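Local atomic coordinates of fatty acid amide hydrolase (PDB entry 6KVR), a protein that probably hydrolyses amides of monocarboxylic acids to the free acid and ammonium, as a member of the amidase signature family. Residues A[262-268]-A[495-499]; A[336-342]-A[558-562]; A[17-23]-A[411-415]. All coordinates share one frame; numbering follows the deposited sequence.

From the N terminus, contact 3 opens at 17-23, leading into helix 20-40, and closes at 411-415, the loop between helices 402-409 and 417-423. Contact 1 opens at 262-268, at the end of helix 259-265, and closes at 495-499 on strand 494-499; contact 2 opens in the loop 336-342 and closes at 558-562 on helix 552-565. All three loops cross and none nests. Contacts 1 and 2 touch directly: Leu-495 and Phe-497 pack on Gly-559 and Ile-562, so the central sheet is linked through the C-terminal helix to the loop. Contact 3 lies apart, its centre about 52 Å from that of contact 2, across the chain's centre.

Contact 1: residues A[262-268]-A[495-499]; sequences AAYSGCH and LSFQT
Ala-262 and Ala-263, in the last turn of helix 259-265, both bring their methyl groups near the hydroxyl of Ser-496, the closer being Ala-263 CB at 3.4 Å from Ser-496 OG. That hydroxyl is bonded to the carbonyl O of Arg-259 in the same helix and also accepts a hydrogen bond from a water that donates to Cys-267 O as well. Near the end of the helix, the carboxamide of Gln-498 reaches in and does the main polar work. Gln-498 NE2 donates to Ala-263 O at 3.3 Å, nearly straight but arriving from above the carbonyl plane. Gly-266 leaves the helix with positive phi, and its CA lies 3.5 Å from Gln-498 CD, so the amide packs closely on the backbone of the turn. The second bond of Gln-498 NE2 goes to Cys-267 O at 3.3 Å with an angle of 164°. Both acceptors lie close to the amide plane, so the pair should hold the group's rotation, and one side chain thus bridges the helix end and the residue leading into the next strand. The bend at chi2 (-52°) folds the Gln-498 chain toward this turn. His-268 opens strand 268-271 alongside 495-499: its CA approaches Ser-496 O at 3.3 Å in a CA-H...O contact, and the edge of its imidazole, at ND1, meets Phe-497 CA at 3.4 Å. The contact is wholly buried in the amidase core, and Ala-262 is about 10 Å, side chain to side chain, from the predicted nucleophile Ser-257. Strand 268-271 lies antiparallel to 494-499 in the central mixed sheet, which has 540-546 on the far side of 494-499, while helices 303-317 and 552-565 pack against His-268.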
loop_
_atom_site.group_PDB
_atom_site.type_symbol
_atom_site.label_atom_id
_atom_site.label_comp_id
_atom_site.label_asym_id
_atom_site.label_seq_id
_atom_site.Cartn_x
_atom_site.Cartn_y
_atom_site.Cartn_z
ATOM N N ALA A 262 -11.707 23.116 0.740
ATOM C CA ALA A 262 -12.502 23.155 1.962
ATOM C C ALA A 262 -12.125 24.363 2.810
ATOM O O ALA A 262 -12.982 25.179 3.167
ATOM C CB ALA A 262 -12.327 21.859 2.754
ATOM N N ALA A 263 -10.833 24.508 3.108
ATOM C CA ALA A 263 -10.381 25.604 3.954
ATOM C C ALA A 263 -10.636 26.957 3.301
ATOM O O ALA A 263 -11.043 27.907 3.981
ATOM C CB ALA A 263 -8.897 25.434 4.281
ATOM N N TYR A 264 -10.394 27.065 1.988
ATOM C CA TYR A 264 -10.590 28.333 1.292
ATOM C C TYR A 264 -12.059 28.739 1.302
ATOM O O TYR A 264 -12.380 29.922 1.454
ATOM C CB TYR A 264 -10.119 28.250 -0.165
ATOM C CG TYR A 264 -8.640 28.041 -0.426
ATOM C CD1 TYR A 264 -7.721 27.971 0.608
ATOM C CD2 TYR A 264 -8.168 27.913 -1.730
ATOM C CE1 TYR A 264 -6.372 27.774 0.357
ATOM C CE2 TYR A 264 -6.826 27.704 -2.000
ATOM C CZ TYR A 264 -5.932 27.639 -0.942
ATOM O OH TYR A 264 -4.590 27.447 -1.184
ATOM N N SER A 265 -12.963 27.772 1.131
ATOM C CA SER A 265 -14.340 28.055 0.763
ATOM C C SER A 265 -15.319 27.932 1.916
ATOM O O SER A 265 -16.524 28.038 1.688
ATOM C CB SER A 265 -14.791 27.121 -0.365
ATOM O OG SER A 265 -14.094 27.378 -1.570
ATOM N N GLY A 266 -14.848 27.666 3.128
ATOM C CA GLY A 266 -15.725 27.665 4.279
ATOM C C GLY A 266 -16.422 26.363 4.621
ATOM O O GLY A 266 -17.541 26.407 5.150
ATOM N N CYS A 267 -15.807 25.203 4.366
ATOM C CA CYS A 267 -16.419 23.945 4.789
ATOM C C CYS A 267 -15.337 23.035 5.353
ATOM O O CYS A 267 -14.186 23.446 5.538
ATOM C CB CYS A 267 -17.199 23.288 3.643
ATOM S SG CYS A 267 -16.223 22.937 2.186
ATOM N N HIS A 268 -15.720 21.797 5.666
ATOM C CA HIS A 268 -14.820 20.797 6.230
ATOM C C HIS A 268 -14.488 19.756 5.170
ATOM O O HIS A 268 -15.299 19.482 4.280
ATOM C CB HIS A 268 -15.427 20.069 7.434
ATOM C CG HIS A 268 -15.977 20.967 8.500
ATOM N ND1 HIS A 268 -15.197 21.858 9.207
ATOM C CD2 HIS A 268 -17.230 21.075 9.011
ATOM C CE1 HIS A 268 -15.949 22.488 10.094
ATOM N NE2 HIS A 268 -17.185 22.031 9.996
ATOM N N LEU A 495 -7.620 16.195 8.504
ATOM C CA LEU A 495 -8.893 16.899 8.447
ATOM C C LEU A 495 -8.636 18.385 8.249
ATOM O O LEU A 495 -7.868 18.996 8.999
ATOM C CB LEU A 495 -9.691 16.662 9.730
ATOM C CG LEU A 495 -10.913 17.540 10.030
ATOM C CD1 LEU A 495 -12.043 17.227 9.074
ATOM C CD2 LEU A 495 -11.380 17.334 11.476
ATOM N N SER A 496 -9.266 18.963 7.235
ATOM C CA SER A 496 -9.326 20.413 7.080
ATOM C C SER A 496 -10.656 20.883 7.662
ATOM O O SER A 496 -11.720 20.434 7.217
ATOM C CB SER A 496 -9.192 20.808 5.609
ATOM O OG SER A 496 -9.205 22.217 5.448
ATOM N N PHE A 497 -10.601 21.756 8.672
ATOM C CA PHE A 497 -11.799 22.160 9.407
ATOM C C PHE A 497 -11.862 23.676 9.581
ATOM O O PHE A 497 -10.839 24.321 9.835
ATOM C CB PHE A 497 -11.863 21.460 10.792
ATOM C CG PHE A 497 -10.861 21.983 11.805
ATOM C CD1 PHE A 497 -9.578 21.448 11.884
ATOM C CD2 PHE A 497 -11.213 22.993 12.694
ATOM C CE1 PHE A 497 -8.662 21.919 12.820
ATOM C CE2 PHE A 497 -10.310 23.476 13.626
ATOM C CZ PHE A 497 -9.031 22.934 13.696
ATOM N N GLN A 498 -13.069 24.241 9.448
ATOM C CA GLN A 498 -13.272 25.668 9.708
ATOM C C GLN A 498 -13.086 25.994 11.187
ATOM O O GLN A 498 -13.550 25.260 12.067
ATOM C CB GLN A 498 -14.667 26.106 9.269
ATOM C CG GLN A 498 -14.831 26.205 7.771
ATOM C CD GLN A 498 -13.746 27.046 7.127
ATOM O OE1 GLN A 498 -13.432 28.144 7.593
ATOM N NE2 GLN A 498 -13.164 26.533 6.044
ATOM N N THR A 499 -12.406 27.104 11.461
ATOM C CA THR A 499 -12.210 27.567 12.828
ATOM C C THR A 499 -13.339 28.462 13.335
ATOM O O THR A 499 -13.423 28.687 14.546
ATOM C CB THR A 499 -10.891 28.339 12.944
ATOM O OG1 THR A 499 -10.972 29.529 12.151
ATOM C CG2 THR A 499 -9.747 27.497 12.447
HETATM O O HOH W 1 -11.640 23.844 6.502
#

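Contact 2: residues A[336-342]-A[558-562]; sequences TPKIGDL and AGKAI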
loop_
_atom_site.group_PDB
_atom_site.type_symbol
_atom_site.label_atom_id
_atom_site.label_comp_id
_atom_site.label_asym_id
_atom_site.label_seq_id
_atom_site.Cartn_x
_atom_site.Cartn_y
_atom_site.Cartn_z
ATOM N N THR A 336 -16.065 10.154 20.940
ATOM C CA THR A 336 -15.529 11.504 20.886
ATOM C C THR A 336 -14.726 11.789 22.148
ATOM O O THR A 336 -15.257 11.643 23.254
ATOM C CB THR A 336 -16.656 12.507 20.718
ATOM O OG1 THR A 336 -17.361 12.208 19.508
ATOM C CG2 THR A 336 -16.108 13.915 20.647
ATOM N N PRO A 337 -13.460 12.173 22.037
ATOM C CA PRO A 337 -12.635 12.356 23.230
ATOM C C PRO A 337 -12.895 13.705 23.882
ATOM O O PRO A 337 -13.470 14.619 23.286
ATOM C CB PRO A 337 -11.215 12.289 22.670
ATOM C CG PRO A 337 -11.371 12.946 21.320
ATOM C CD PRO A 337 -12.699 12.445 20.802
ATOM N N LYS A 338 -12.461 13.810 25.137
ATOM C CA LYS A 338 -12.463 15.084 25.840
ATOM C C LYS A 338 -11.209 15.857 25.465
ATOM O O LYS A 338 -10.127 15.278 25.349
ATOM C CB LYS A 338 -12.511 14.866 27.354
ATOM C CG LYS A 338 -13.457 13.764 27.806
ATOM C CD LYS A 338 -13.554 13.699 29.323
ATOM C CE LYS A 338 -13.919 12.293 29.791
ATOM N NZ LYS A 338 -14.175 12.249 31.260
ATOM N N ILE A 339 -11.362 17.170 25.263
ATOM C CA ILE A 339 -10.226 18.004 24.875
ATOM C C ILE A 339 -9.070 17.818 25.846
ATOM O O ILE A 339 -7.898 17.798 25.444
ATOM C CB ILE A 339 -10.643 19.483 24.784
ATOM C CG1 ILE A 339 -11.727 19.670 23.727
ATOM C CG2 ILE A 339 -9.435 20.333 24.431
ATOM C CD1 ILE A 339 -11.235 19.468 22.303
ATOM N N GLY A 340 -9.379 17.663 27.135
ATOM C CA GLY A 340 -8.346 17.480 28.144
ATOM C C GLY A 340 -7.588 16.174 28.039
ATOM O O GLY A 340 -6.577 16.008 28.730
ATOM N N ASP A 341 -8.039 15.255 27.189
ATOM C CA ASP A 341 -7.332 14.004 26.952
ATOM C C ASP A 341 -6.347 14.071 25.782
ATOM O O ASP A 341 -5.602 13.106 25.579
ATOM C CB ASP A 341 -8.340 12.876 26.697
ATOM C CG ASP A 341 -9.132 12.494 27.951
ATOM O OD1 ASP A 341 -10.340 12.175 27.824
ATOM O OD2 ASP A 341 -8.553 12.518 29.062
ATOM N N LEU A 342 -6.307 15.181 25.031
ATOM C CA LEU A 342 -5.563 15.264 23.776
ATOM C C LEU A 342 -4.194 15.904 23.967
ATOM O O LEU A 342 -4.043 16.864 24.729
ATOM C CB LEU A 342 -6.345 16.067 22.727
ATOM C CG LEU A 342 -7.762 15.617 22.357
ATOM C CD1 LEU A 342 -8.563 16.754 21.764
ATOM C CD2 LEU A 342 -7.736 14.454 21.393
ATOM N N ALA A 558 -11.807 13.523 17.117
ATOM C CA ALA A 558 -11.230 14.705 17.743
ATOM C C ALA A 558 -11.625 15.970 16.996
ATOM O O ALA A 558 -11.850 17.018 17.613
ATOM C CB ALA A 558 -9.717 14.582 17.805
ATOM N N GLY A 559 -11.704 15.900 15.667
ATOM C CA GLY A 559 -12.225 17.032 14.926
ATOM C C GLY A 559 -13.596 17.442 15.420
ATOM O O GLY A 559 -13.902 18.632 15.524
ATOM N N LYS A 560 -14.426 16.460 15.769
ATOM C CA LYS A 560 -15.766 16.752 16.261
ATOM C C LYS A 560 -15.717 17.465 17.611
ATOM O O LYS A 560 -16.451 18.434 17.836
ATOM C CB LYS A 560 -16.561 15.454 16.349
ATOM C CG LYS A 560 -18.053 15.630 16.544
ATOM C CD LYS A 560 -18.669 14.305 16.986
ATOM C CE LYS A 560 -18.127 13.116 16.168
ATOM N NZ LYS A 560 -18.803 12.923 14.840
ATOM N N ALA A 561 -14.840 17.017 18.513
ATOM C CA ALA A 561 -14.648 17.715 19.782
ATOM C C ALA A 561 -14.184 19.151 19.572
ATOM O O ALA A 561 -14.665 20.068 20.252
ATOM C CB ALA A 561 -13.637 16.956 20.642
ATOM N N ILE A 562 -13.247 19.365 18.637
ATOM C CA ILE A 562 -12.629 20.681 18.469
ATOM C C ILE A 562 -13.621 21.670 17.875
ATOM O O ILE A 562 -13.689 22.831 18.294
ATOM C CB ILE A 562 -11.354 20.571 17.609
ATOM C CG1 ILE A 562 -10.248 19.837 18.370
ATOM C CG2 ILE A 562 -10.874 21.948 17.186
ATOM C CD1 ILE A 562 -8.913 19.813 17.649
#
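Pro-337 and Ala-558 mark the closest approach of the two backbones, their CA atoms 6.1 Å apart, where an extended loop that turns through a short 3-10 segment at 339-341 passes along one side of helix 552-565. No hydrogen bond spans the two segments; the contact is made by packing alone. Ala-561 is the middle of it, its CB pointing at the loop and touching three residues. The carbonyl O of Pro-337 comes within 3.5 Å of Ala-561 CB, the methyl of Thr-336 lies beside it, and Ile-339 CD1 meets the same CB at 3.9 Å. With CG1 of Ile-339 anti to the carbonyl carbon (chi1 -61°), the delta methyl is carried over to the helix, where Ile-339 CD1 also reaches Ile-562 CG1 at 4.1 Å. One turn back along the helix, Ala-558 receives the ring of Pro-337 and the branch of Leu-342: Pro-337 CG stands 4.2 Å from Ala-558 CB, and Leu-342 CD2 touches that methyl at 4.1 Å. Thr-336 crosses Lys-560 at about a right angle, so that Thr-336 OG1 rests 3.5 Å from Lys-560 CD, on the aliphatic part of the chain. Bends at chi3 and chi4 curl that lysine, and its NZ makes a salt bridge to Asp-304 of helix 303-317. Phe-462 of strand 462-466 adds to the apolar packing against Leu-342 and Ala-558, and Leu-370 of helix 357-372 does so beside Ile-339 and Ile-562. Away from the predicted active-site residues, this is plain loop-on-helix packing within the alpha/beta amidase fold: the loop feeding strand 343-346 of the central mixed sheet is laid on the helix 552-565 near the C terminus.

Contact 3: residues A[17-23]-A[411-415]; sequences YEDSEIY and SNEPL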
loop_
_atom_site.group_PDB
_atom_site.type_symbol
_atom_site.label_atom_id
_atom_site.label_comp_id
_atom_site.label_asym_id
_atom_site.label_seq_id
_atom_site.Cartn_x
_atom_site.Cartn_y
_atom_site.Cartn_z
ATOM N N TYR A 17 3.377 21.469 -26.565
ATOM C CA TYR A 17 2.056 21.353 -25.950
ATOM C C TYR A 17 0.982 22.075 -26.754
ATOM O O TYR A 17 -0.044 21.475 -27.079
ATOM C CB TYR A 17 2.055 21.937 -24.528
ATOM C CG TYR A 17 2.844 21.184 -23.489
ATOM C CD1 TYR A 17 4.225 21.284 -23.434
ATOM C CD2 TYR A 17 2.203 20.424 -22.524
ATOM C CE1 TYR A 17 4.952 20.627 -22.472
ATOM C CE2 TYR A 17 2.923 19.746 -21.542
ATOM C CZ TYR A 17 4.301 19.853 -21.527
ATOM O OH TYR A 17 5.038 19.201 -20.566
ATOM N N GLU A 18 1.170 23.368 -27.032
ATOM C CA GLU A 18 0.140 24.258 -27.548
ATOM C C GLU A 18 0.241 24.444 -29.053
ATOM O O GLU A 18 1.328 24.433 -29.628
ATOM C CB GLU A 18 0.247 25.641 -26.914
ATOM C CG GLU A 18 -0.191 25.768 -25.498
ATOM C CD GLU A 18 0.290 27.086 -24.906
ATOM O OE1 GLU A 18 1.511 27.345 -24.972
ATOM O OE2 GLU A 18 -0.539 27.863 -24.392
ATOM N N ASP A 19 -0.914 24.693 -29.671
ATOM C CA ASP A 19 -0.993 25.048 -31.083
ATOM C C ASP A 19 -2.354 25.649 -31.391
ATOM O O ASP A 19 -3.331 24.913 -31.581
ATOM C CB ASP A 19 -0.749 23.832 -31.974
ATOM C CG ASP A 19 -0.551 24.216 -33.420
ATOM O OD1 ASP A 19 -1.536 24.669 -34.055
ATOM O OD2 ASP A 19 0.588 24.058 -33.925
ATOM N N SER A 20 -2.421 26.982 -31.460
ATOM C CA SER A 20 -3.712 27.661 -31.483
ATOM C C SER A 20 -4.507 27.367 -32.753
ATOM O O SER A 20 -5.744 27.404 -32.726
ATOM C CB SER A 20 -3.521 29.169 -31.319
ATOM O OG SER A 20 -4.782 29.777 -31.075
ATOM N N GLU A 21 -3.838 27.076 -33.867
ATOM C CA GLU A 21 -4.584 26.773 -35.084
ATOM C C GLU A 21 -5.300 25.431 -34.964
ATOM O O GLU A 21 -6.507 25.334 -35.226
ATOM C CB GLU A 21 -3.652 26.793 -36.296
ATOM C CG GLU A 21 -4.333 26.400 -37.600
ATOM C CD GLU A 21 -3.350 26.255 -38.753
ATOM O OE1 GLU A 21 -2.187 26.699 -38.597
ATOM O OE2 GLU A 21 -3.739 25.704 -39.813
ATOM N N ILE A 22 -4.578 24.390 -34.535
ATOM C CA ILE A 22 -5.180 23.063 -34.411
ATOM C C ILE A 22 -6.280 23.063 -33.356
ATOM O O ILE A 22 -7.358 22.490 -33.567
ATOM C CB ILE A 22 -4.102 22.008 -34.105
ATOM C CG1 ILE A 22 -3.124 21.896 -35.278
ATOM C CG2 ILE A 22 -4.751 20.654 -33.815
ATOM C CD1 ILE A 22 -1.974 20.919 -35.038
ATOM N N TYR A 23 -6.038 23.714 -32.212
ATOM C CA TYR A 23 -7.074 23.784 -31.183
ATOM C C TYR A 23 -8.324 24.476 -31.713
ATOM O O TYR A 23 -9.442 23.972 -31.546
ATOM C CB TYR A 23 -6.545 24.499 -29.932
ATOM C CG TYR A 23 -7.596 24.745 -28.854
ATOM C CD1 TYR A 23 -7.981 23.729 -27.982
ATOM C CD2 TYR A 23 -8.210 25.997 -28.713
ATOM C CE1 TYR A 23 -8.945 23.953 -26.983
ATOM C CE2 TYR A 23 -9.172 26.227 -27.721
ATOM C CZ TYR A 23 -9.535 25.195 -26.864
ATOM O OH TYR A 23 -10.493 25.402 -25.878
ATOM N N SER A 411 -4.985 17.793 -27.786
ATOM C CA SER A 411 -5.884 18.821 -28.274
ATOM C C SER A 411 -5.172 20.125 -28.599
ATOM O O SER A 411 -5.803 21.028 -29.159
ATOM C CB SER A 411 -6.983 19.103 -27.242
ATOM O OG SER A 411 -6.473 19.960 -26.229
ATOM N N ASN A 412 -3.899 20.263 -28.221
ATOM C CA ASN A 412 -3.140 21.497 -28.412
ATOM C C ASN A 412 -3.796 22.703 -27.734
ATOM O O ASN A 412 -3.564 23.846 -28.134
ATOM C CB ASN A 412 -2.921 21.751 -29.903
ATOM C CG ASN A 412 -1.868 20.835 -30.477
ATOM O OD1 ASN A 412 -2.154 19.977 -31.310
ATOM N ND2 ASN A 412 -0.647 20.979 -29.995
ATOM N N GLU A 413 -4.597 22.456 -26.691
ATOM C CA GLU A 413 -5.292 23.519 -25.972
ATOM C C GLU A 413 -4.295 24.469 -25.312
ATOM O O GLU A 413 -3.194 24.056 -24.934
ATOM C CB GLU A 413 -6.227 22.931 -24.903
ATOM C CG GLU A 413 -5.533 22.061 -23.821
ATOM C CD GLU A 413 -6.457 21.724 -22.628
ATOM O OE1 GLU A 413 -6.922 22.662 -21.929
ATOM O OE2 GLU A 413 -6.726 20.517 -22.385
ATOM N N PRO A 414 -4.656 25.751 -25.153
ATOM C CA PRO A 414 -3.698 26.714 -24.591
ATOM C C PRO A 414 -3.409 26.422 -23.121
ATOM O O PRO A 414 -4.303 26.084 -22.342
ATOM C CB PRO A 414 -4.398 28.073 -24.770
ATOM C CG PRO A 414 -5.844 27.759 -24.957
ATOM C CD PRO A 414 -5.906 26.404 -25.599
ATOM N N LEU A 415 -2.141 26.564 -22.754
ATOM C CA LEU A 415 -1.714 26.307 -21.384
ATOM C C LEU A 415 -2.146 27.434 -20.450
ATOM O O LEU A 415 -1.934 28.616 -20.734
ATOM C CB LEU A 415 -0.201 26.141 -21.343
ATOM C CG LEU A 415 0.294 24.871 -22.051
ATOM C CD1 LEU A 415 1.795 24.749 -21.918
ATOM C CD2 LEU A 415 -0.385 23.636 -21.486
HETATM O O HOH W 2 -1.640 21.985 -24.585
#
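Glu-18 and Asn-412 bring the two backbones within 4.4 Å (CA to CA), and the amide of Asp-19 donates to Asn-412 O at 3.2 Å. Asn-412, with positive phi, turns its side chain to the N-terminal segment, and its ND2 makes a weak bond to Tyr-17 O. Asn-412 OD1, at the other end of the carboxamide, lies 3.7 Å from Ile-22 CG2. Glu-18, extended beyond CG, stretches along the loop until Glu-18 OE2 accepts a hydrogen bond from Leu-415 N at 2.6 Å, the donor lying above the carboxylate plane. Leu-415 packs back on that chain and sends CD1 to Tyr-17 CB at 3.8 Å. Next, Asp-19 caps the helix as its N-cap residue, OD1 accepting from Ile-22 N. On the helix itself, CG of Tyr-23 is anti to the backbone N (chi1 174°), which sets its ring over the loop: Pro-414 CD sits 3.8 Å from the centroid of the Tyr-23 ring, over its face in a CH-pi contact. The ring edge of Tyr-23 meets Ser-411 O, whereas Tyr-23 CD1 touches Glu-413 CA at 3.4 Å. Ser-411 OG accepts from Glu-413 N in an ST turn, and the Glu-413 carboxylate turns away to the side chains of Gln-205 and Asn-215 and the backbone N of Val-173. The hydroxyl of Tyr-17 is bonded to Asp-12. Helix 20-40 thus starts against the loop between helices 402-409 and 417-423, with Leu-408 and Leu-423 packed against Tyr-17.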